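PDB 2DXQ: acetyltransferase from Agrobacterium tumefaciens str., which probably transfers an acetyl group from acetyl-CoA to an acceptor substrate, as a member of the GNAT acetyltransferase family. Local coordinates for the interface of chains A and B. Sequence-based numbering; all coordinates share one arbitrary frame. Chains: chain A/B, Acetyltransferase.

The interface of chains A and B. Residues chain A 69, 83, 85, 119, 121; chain B 69, 83, 85, 119, 121.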
ATOM      1  N   LEU A  69       0.529  -4.744   4.980  1.00 13.33           N
ATOM      2  CA  LEU A  69      -0.181  -5.131   3.757  1.00 14.09           C
ATOM      3  C   LEU A  69       0.833  -5.791   2.833  1.00 14.32           C
ATOM      4  O   LEU A  69       1.736  -5.134   2.321  1.00 14.30           O
ATOM      5  CB  LEU A  69      -0.792  -3.901   3.071  1.00 14.57           C
ATOM      6  CG  LEU A  69      -1.565  -2.910   3.953  1.00 16.58           C
ATOM      7  CD1 LEU A  69      -1.874  -1.636   3.177  1.00 18.40           C
ATOM      8  CD2 LEU A  69      -2.854  -3.562   4.465  1.00 18.39           C
ATOM      9  N   PHE A  83       3.364  -2.686   2.259  1.00 12.05           N
ATOM     10  CA  PHE A  83       3.233  -1.364   2.870  1.00 11.61           C
ATOM     11  C   PHE A  83       2.957  -1.535   4.352  1.00 11.85           C
ATOM     12  O   PHE A  83       2.358  -2.543   4.783  1.00 11.25           O
ATOM     13  CB  PHE A  83       2.033  -0.622   2.302  1.00 12.03           C
ATOM     14  CG  PHE A  83       2.150  -0.287   0.846  1.00 14.34           C
ATOM     15  CD1 PHE A  83       2.784   0.877   0.446  1.00 16.08           C
ATOM     16  CD2 PHE A  83       1.603  -1.127  -0.111  1.00 16.85           C
ATOM     17  CE1 PHE A  83       2.889   1.197  -0.909  1.00 18.69           C
ATOM     18  CE2 PHE A  83       1.685  -0.810  -1.470  1.00 18.66           C
ATOM     19  CZ  PHE A  83       2.329   0.356  -1.866  1.00 17.67           C
ATOM     20  N   GLU A  85       0.918   0.636   7.374  1.00 12.59           N
ATOM     21  CA  GLU A  85      -0.036   1.730   7.525  1.00 13.25           C
ATOM     22  C   GLU A  85      -0.592   1.832   8.937  1.00 13.20           C
ATOM     23  O   GLU A  85      -0.455   0.914   9.740  1.00 12.40           O
ATOM     24  CB  GLU A  85      -1.202   1.552   6.541  1.00 13.97           C
ATOM     25  CG  GLU A  85      -0.983   2.291   5.201  1.00 17.03           C
ATOM     26  CD  GLU A  85      -0.943   3.796   5.383  1.00 19.72           C
ATOM     27  OE1 GLU A  85      -1.317   4.278   6.480  1.00 20.40           O
ATOM     28  OE2 GLU A  85      -0.514   4.507   4.446  1.00 19.34           O
HETATM   29  N   MSE A 119       7.345  -0.477   2.226  1.00 13.14           N
HETATM   30  CA  MSE A 119       7.200   0.971   2.036  1.00 15.04           C
HETATM   31  C   MSE A 119       6.271   1.584   3.075  1.00 13.44           C
HETATM   32  O   MSE A 119       5.379   0.917   3.600  1.00 12.15           O
HETATM   33  CB  MSE A 119       6.645   1.254   0.635  1.00 14.46           C
HETATM   34  CG  MSE A 119       7.628   0.901  -0.465  1.00 17.03           C
HETATM   35 SE   MSE A 119       6.728   0.965  -2.202  1.00 23.75          SE
HETATM   36  CE  MSE A 119       5.690  -0.642  -2.014  1.00 21.75           C
ATOM     37  N   LEU A 121       4.339   5.624   3.925  1.00 14.19           N
ATOM     38  CA  LEU A 121       4.131   7.030   3.639  1.00 15.60           C
ATOM     39  C   LEU A 121       3.572   7.718   4.865  1.00 16.41           C
ATOM     40  O   LEU A 121       2.603   7.247   5.465  1.00 16.60           O
ATOM     41  CB  LEU A 121       3.137   7.209   2.479  1.00 16.09           C
ATOM     42  CG  LEU A 121       3.694   6.982   1.080  1.00 18.33           C
ATOM     43  CD1 LEU A 121       2.736   7.579   0.040  1.00 17.81           C
ATOM     44  CD2 LEU A 121       5.050   7.640   0.959  1.00 22.97           C
TER
ATOM     45  N   LEU B  69      -4.556  -0.821  -5.674  1.00 14.47           N
ATOM     46  CA  LEU B  69      -4.814  -1.603  -4.448  1.00 14.78           C
ATOM     47  C   LEU B  69      -5.775  -0.825  -3.556  1.00 14.35           C
ATOM     48  O   LEU B  69      -5.422   0.211  -3.025  1.00 14.09           O
ATOM     49  CB  LEU B  69      -3.510  -1.816  -3.658  1.00 14.82           C
ATOM     50  CG  LEU B  69      -2.340  -2.378  -4.439  1.00 17.12           C
ATOM     51  CD1 LEU B  69      -1.094  -2.384  -3.570  1.00 19.07           C
ATOM     52  CD2 LEU B  69      -2.695  -3.772  -4.912  1.00 16.43           C
ATOM     53  N   PHE B  83      -3.604   2.428  -2.931  1.00 13.65           N
ATOM     54  CA  PHE B  83      -2.252   2.675  -3.462  1.00 14.51           C
ATOM     55  C   PHE B  83      -2.268   2.395  -4.954  1.00 15.55           C
ATOM     56  O   PHE B  83      -3.062   1.569  -5.419  1.00 16.05           O
ATOM     57  CB  PHE B  83      -1.225   1.742  -2.840  1.00 15.04           C
ATOM     58  CG  PHE B  83      -0.972   1.983  -1.385  1.00 16.97           C
ATOM     59  CD1 PHE B  83      -0.081   2.978  -0.981  1.00 19.20           C
ATOM     60  CD2 PHE B  83      -1.585   1.191  -0.420  1.00 19.64           C
ATOM     61  CE1 PHE B  83       0.168   3.197   0.384  1.00 20.47           C
ATOM     62  CE2 PHE B  83      -1.338   1.408   0.944  1.00 20.68           C
ATOM     63  CZ  PHE B  83      -0.455   2.402   1.335  1.00 20.32           C
ATOM     64  N   GLU B  85       0.488   1.219  -7.964  1.00 15.42           N
ATOM     65  CA  GLU B  85       1.813   0.663  -8.152  1.00 15.86           C
ATOM     66  C   GLU B  85       2.069   0.234  -9.590  1.00 16.41           C
ATOM     67  O   GLU B  85       1.135   0.071 -10.368  1.00 16.37           O
ATOM     68  CB  GLU B  85       2.033  -0.539  -7.234  1.00 16.65           C
ATOM     69  CG  GLU B  85       2.682  -0.199  -5.892  1.00 18.89           C
ATOM     70  CD  GLU B  85       4.108   0.339  -6.041  1.00 22.09           C
ATOM     71  OE1 GLU B  85       4.722   0.160  -7.118  1.00 22.58           O
ATOM     72  OE2 GLU B  85       4.614   0.949  -5.082  1.00 23.36           O
HETATM   73  N   MSE B 119      -2.699   6.948  -2.806  1.00 14.84           N
HETATM   74  CA  MSE B 119      -1.284   7.258  -2.580  1.00 16.69           C
HETATM   75  C   MSE B 119      -0.380   6.497  -3.524  1.00 15.17           C
HETATM   76  O   MSE B 119      -0.731   5.434  -4.029  1.00 14.05           O
HETATM   77  CB  MSE B 119      -0.882   6.925  -1.135  1.00 16.44           C
HETATM   78  CG  MSE B 119      -1.663   7.670  -0.110  1.00 18.05           C
HETATM   79 SE   MSE B 119      -1.190   7.039   1.663  1.00 25.99          SE
HETATM   80  CE  MSE B 119      -2.174   5.372   1.644  1.00 22.95           C
ATOM     81  N   LEU B 121       4.172   5.844  -4.118  1.00 14.79           N
ATOM     82  CA  LEU B 121       5.572   6.137  -3.822  1.00 15.49           C
ATOM     83  C   LEU B 121       6.371   5.995  -5.091  1.00 15.69           C
ATOM     84  O   LEU B 121       6.187   5.037  -5.874  1.00 15.71           O
ATOM     85  CB  LEU B 121       6.142   5.171  -2.769  1.00 15.61           C
ATOM     86  CG  LEU B 121       5.565   5.256  -1.354  1.00 18.97           C
ATOM     87  CD1 LEU B 121       4.347   4.342  -1.182  1.00 23.21           C
ATOM     88  CD2 LEU B 121       6.636   4.892  -0.321  1.00 21.65           C
TER
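A:Phe83 and B:Phe83 lie face to face at the two-fold axis that relates two copies of this GNAT-family protein in the deposited assembly, which may be a dimer in solution. The ring planes are 11° apart and the centroids 3.7 Å apart, a close, nearly parallel stack. The two side chains run past each other in opposite directions, so the rim of each ring comes over the other near its CB. In both chains CG is anti to the carbonyl carbon, and the second torsion turns the ring flat against its mate. The selenomethionine A:Met119 lays its CE on the other face of the A:Phe83 ring, offset toward the rim. That ring is thus sandwiched between a methyl of its own chain and the partner ring.

Leucines close in around the pair. B:Leu121 meets A:Phe83 at the ring edge, in plane, with CD1 of B:Leu121 3.5 Å from CE1 of A:Phe83. A:Leu69 comes to B:Phe83 at about a right angle and touches CE2 with the tip of its CD1 at 3.8 Å. B:Leu69 CD1 touches CE2 of A:Phe83 in the same way, but at a slant.

A:Leu121 and B:Leu121 meet branch to branch. CD2 of A:Leu121 is 3.4 Å from CG of B:Leu121, a tight fit. The twins differ here: chi2 is -164° in A:Leu121 but 89° in B:Leu121, so the branches are not placed symmetrically across the axis. The B:Leu121 side chain passes that of A:Met119 in the opposite direction, its CD2 3.8 Å from CB of A:Met119.

No polar bond crosses this patch, which comes from strands 61-71, 81-88 and 117-122 of chain A and their counterparts. A:Glu85 reaches tip to tip toward B:Met119, with OE2 of A:Glu85 3.4 Å from the methyl CE of B:Met119. CG of A:Glu85 lies in plane at the edge of the B:Phe83 ring, 3.9 Å from CZ. Across the axis, OE2 of B:Glu85 lies 3.6 Å from SE of A:Met119.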